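Local coordinates for putative citrate lyase, alfa subunit (Streptococcus mutans, PDB 2HJ0), which belongs to the citrate lyase alpha-subunit (CitF) family and has two mixed beta-sheets flanked by helices, in a two-chain assembly, at residues G149-T157 against A351-S359. Residues are numbered along the deposited sequence; the frame is centred on the assembly and turned at random.
Sequences GGRARAIAT and ANMYASPLS
Gly149 and Ala355 meet backbone to backbone in a buried helix-helix packing that joins the two mixed beta-sheet halves of this CitF-family chain; the axes of 149-157 and 351-355 cross at -120°. Gly149, with no side chain, suits a place where its backbone lies directly against the Ala355 carbonyl, Gly149 CA to Ala355 O being a CA-H...O contact of 3.2 Å. One turn on, Ala152 CB lies 3.8 Å from Asn352 OD1, and a single methyl is small enough to fit between the backbones here. Beyond helix 351-355 the chain runs on alongside helix 148-157. Pro357 lays its CD against Gly149 O, and Leu358 crosses the aliphatic part of Arg153, where Leu358 CD1 lies 3.8 Å from Arg153 CG. Arg153 CG stands anti to the backbone N (chi1 -178°), and bends further out carry the guanidinium to Glu498 and Arg500 O, so its methylenes serve the packing while its charge is paired elsewhere. Ser356 shapes the loop through an ST turn, Ser356 OG accepting from Leu358 N at 3.2 Å. At the far end, Thr157 OG1 touches Leu358 CD1 and donates to Arg153 O (2.8 Å), reaching it from above the carbonyl plane.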
loop_
_atom_site.group_PDB
_atom_site.type_symbol
_atom_site.label_atom_id
_atom_site.label_comp_id
_atom_site.label_asym_id
_atom_site.label_seq_id
_atom_site.Cartn_x
_atom_site.Cartn_y
_atom_site.Cartn_z
ATOM N N GLY A 149 -4.052 14.480 10.115
ATOM C CA GLY A 149 -4.184 14.710 8.692
ATOM C C GLY A 149 -3.117 15.682 8.194
ATOM O O GLY A 149 -2.530 15.492 7.125
ATOM N N GLY A 150 -2.858 16.733 8.975
ATOM C CA GLY A 150 -1.850 17.707 8.588
ATOM C C GLY A 150 -0.477 17.087 8.390
ATOM O O GLY A 150 0.260 17.442 7.466
ATOM N N ARG A 151 -0.126 16.161 9.277
ATOM C CA ARG A 151 1.158 15.485 9.193
ATOM C C ARG A 151 1.193 14.656 7.916
ATOM O O ARG A 151 2.184 14.647 7.177
ATOM C CB ARG A 151 1.354 14.578 10.404
ATOM C CG ARG A 151 2.648 13.777 10.375
ATOM C CD ARG A 151 2.761 12.912 11.605
ATOM N NE ARG A 151 4.106 12.393 11.777
ATOM C CZ ARG A 151 4.602 11.360 11.111
ATOM N NH1 ARG A 151 3.858 10.715 10.218
ATOM N NH2 ARG A 151 5.850 10.976 11.340
ATOM N N ALA A 152 0.101 13.947 7.662
ATOM C CA ALA A 152 0.026 13.141 6.463
ATOM C C ALA A 152 0.085 14.080 5.252
ATOM O O ALA A 152 0.779 13.788 4.289
ATOM C CB ALA A 152 -1.263 12.317 6.462
ATOM N N ARG A 153 -0.625 15.206 5.306
ATOM C CA ARG A 153 -0.607 16.151 4.196
ATOM C C ARG A 153 0.812 16.664 3.957
ATOM O O ARG A 153 1.307 16.623 2.832
ATOM C CB ARG A 153 -1.518 17.345 4.462
ATOM C CG ARG A 153 -1.560 18.343 3.298
ATOM C CD ARG A 153 -1.467 19.790 3.784
ATOM N NE ARG A 153 -0.145 20.112 4.321
ATOM C CZ ARG A 153 0.071 20.599 5.540
ATOM N NH1 ARG A 153 -0.950 20.817 6.352
ATOM N NH2 ARG A 153 1.302 20.874 5.949
ATOM N N ALA A 154 1.466 17.142 5.016
ATOM C CA ALA A 154 2.834 17.661 4.890
ATOM C C ALA A 154 3.799 16.657 4.275
ATOM O O ALA A 154 4.528 16.991 3.341
ATOM C CB ALA A 154 3.365 18.110 6.232
ATOM N N ILE A 155 3.808 15.433 4.790
ATOM C CA ILE A 155 4.709 14.427 4.272
ATOM C C ILE A 155 4.437 14.142 2.801
ATOM O O ILE A 155 5.364 14.009 2.013
ATOM C CB ILE A 155 4.619 13.136 5.105
ATOM C CG1 ILE A 155 5.021 13.454 6.547
ATOM C CG2 ILE A 155 5.515 12.048 4.512
ATOM C CD1 ILE A 155 4.995 12.283 7.493
ATOM N N ALA A 156 3.175 14.091 2.413
ATOM C CA ALA A 156 2.850 13.808 1.025
ATOM C C ALA A 156 3.120 14.979 0.085
ATOM O O ALA A 156 3.466 14.778 -1.074
ATOM C CB ALA A 156 1.398 13.381 0.922
ATOM N N THR A 157 2.950 16.195 0.588
ATOM C CA THR A 157 3.177 17.409 -0.187
ATOM C C THR A 157 4.666 17.686 -0.312
ATOM O O THR A 157 5.097 18.518 -1.107
ATOM C CB THR A 157 2.535 18.603 0.496
ATOM O OG1 THR A 157 1.143 18.339 0.662
ATOM C CG2 THR A 157 2.704 19.860 -0.346
ATOM N N ALA A 351 -2.808 6.699 8.208
ATOM C CA ALA A 351 -3.286 8.036 8.561
ATOM C C ALA A 351 -3.670 8.898 7.361
ATOM O O ALA A 351 -4.517 9.784 7.490
ATOM C CB ALA A 351 -2.235 8.766 9.399
ATOM N N ASN A 352 -3.052 8.665 6.207
ATOM C CA ASN A 352 -3.384 9.466 5.045
ATOM C C ASN A 352 -4.786 9.144 4.571
ATOM O O ASN A 352 -5.606 10.040 4.369
ATOM C CB ASN A 352 -2.401 9.242 3.900
ATOM C CG ASN A 352 -2.608 10.238 2.757
ATOM O OD1 ASN A 352 -2.397 11.450 2.917
ATOM N ND2 ASN A 352 -3.035 9.732 1.602
HETATM N N MSE A 353 -5.072 7.862 4.386
HETATM C CA MSE A 353 -6.402 7.474 3.947
HETATM C C MSE A 353 -7.409 7.925 4.996
HETATM O O MSE A 353 -8.592 8.162 4.698
HETATM C CB MSE A 353 -6.492 5.966 3.794
HETATM C CG MSE A 353 -7.809 5.524 3.189
HETATM SE SE MSE A 353 -7.817 3.629 2.948
HETATM C CE MSE A 353 -9.652 3.264 3.346
ATOM N N TYR A 354 -6.915 8.041 6.229
ATOM C CA TYR A 354 -7.718 8.441 7.373
ATOM C C TYR A 354 -8.225 9.872 7.363
ATOM O O TYR A 354 -9.425 10.090 7.205
ATOM C CB TYR A 354 -6.955 8.179 8.690
ATOM C CG TYR A 354 -7.677 8.681 9.929
ATOM C CD1 TYR A 354 -9.023 8.396 10.128
ATOM C CD2 TYR A 354 -7.030 9.474 10.875
ATOM C CE1 TYR A 354 -9.714 8.889 11.226
ATOM C CE2 TYR A 354 -7.717 9.978 11.986
ATOM C CZ TYR A 354 -9.066 9.683 12.152
ATOM O OH TYR A 354 -9.790 10.190 13.218
ATOM N N ALA A 355 -7.334 10.846 7.510
ATOM C CA ALA A 355 -7.810 12.220 7.581
ATOM C C ALA A 355 -7.066 13.307 6.808
ATOM O O ALA A 355 -7.055 14.463 7.226
ATOM C CB ALA A 355 -7.907 12.615 9.033
ATOM N N SER A 356 -6.480 12.958 5.672
ATOM C CA SER A 356 -5.742 13.942 4.903
ATOM C C SER A 356 -6.621 14.824 4.061
ATOM O O SER A 356 -7.436 14.352 3.280
ATOM C CB SER A 356 -4.725 13.280 3.989
ATOM O OG SER A 356 -4.204 14.224 3.076
ATOM N N PRO A 357 -6.453 16.140 4.201
ATOM C CA PRO A 357 -7.249 17.093 3.430
ATOM C C PRO A 357 -6.817 17.155 1.957
ATOM O O PRO A 357 -7.579 17.596 1.110
ATOM C CB PRO A 357 -7.021 18.404 4.176
ATOM C CG PRO A 357 -5.608 18.266 4.653
ATOM C CD PRO A 357 -5.542 16.827 5.136
ATOM N N LEU A 358 -5.607 16.696 1.653
ATOM C CA LEU A 358 -5.114 16.711 0.284
ATOM C C LEU A 358 -4.863 15.329 -0.260
ATOM O O LEU A 358 -3.721 14.952 -0.510
ATOM C CB LEU A 358 -3.818 17.498 0.185
ATOM C CG LEU A 358 -3.967 19.008 0.128
ATOM C CD1 LEU A 358 -2.606 19.630 -0.128
ATOM C CD2 LEU A 358 -4.943 19.372 -0.975
ATOM N N SER A 359 -5.927 14.575 -0.466
ATOM C CA SER A 359 -5.790 13.219 -0.973
ATOM C C SER A 359 -6.856 13.000 -2.021
ATOM O O SER A 359 -7.587 13.914 -2.383
ATOM C CB SER A 359 -6.032 12.228 0.152
ATOM O OG SER A 359 -7.408 12.248 0.499
#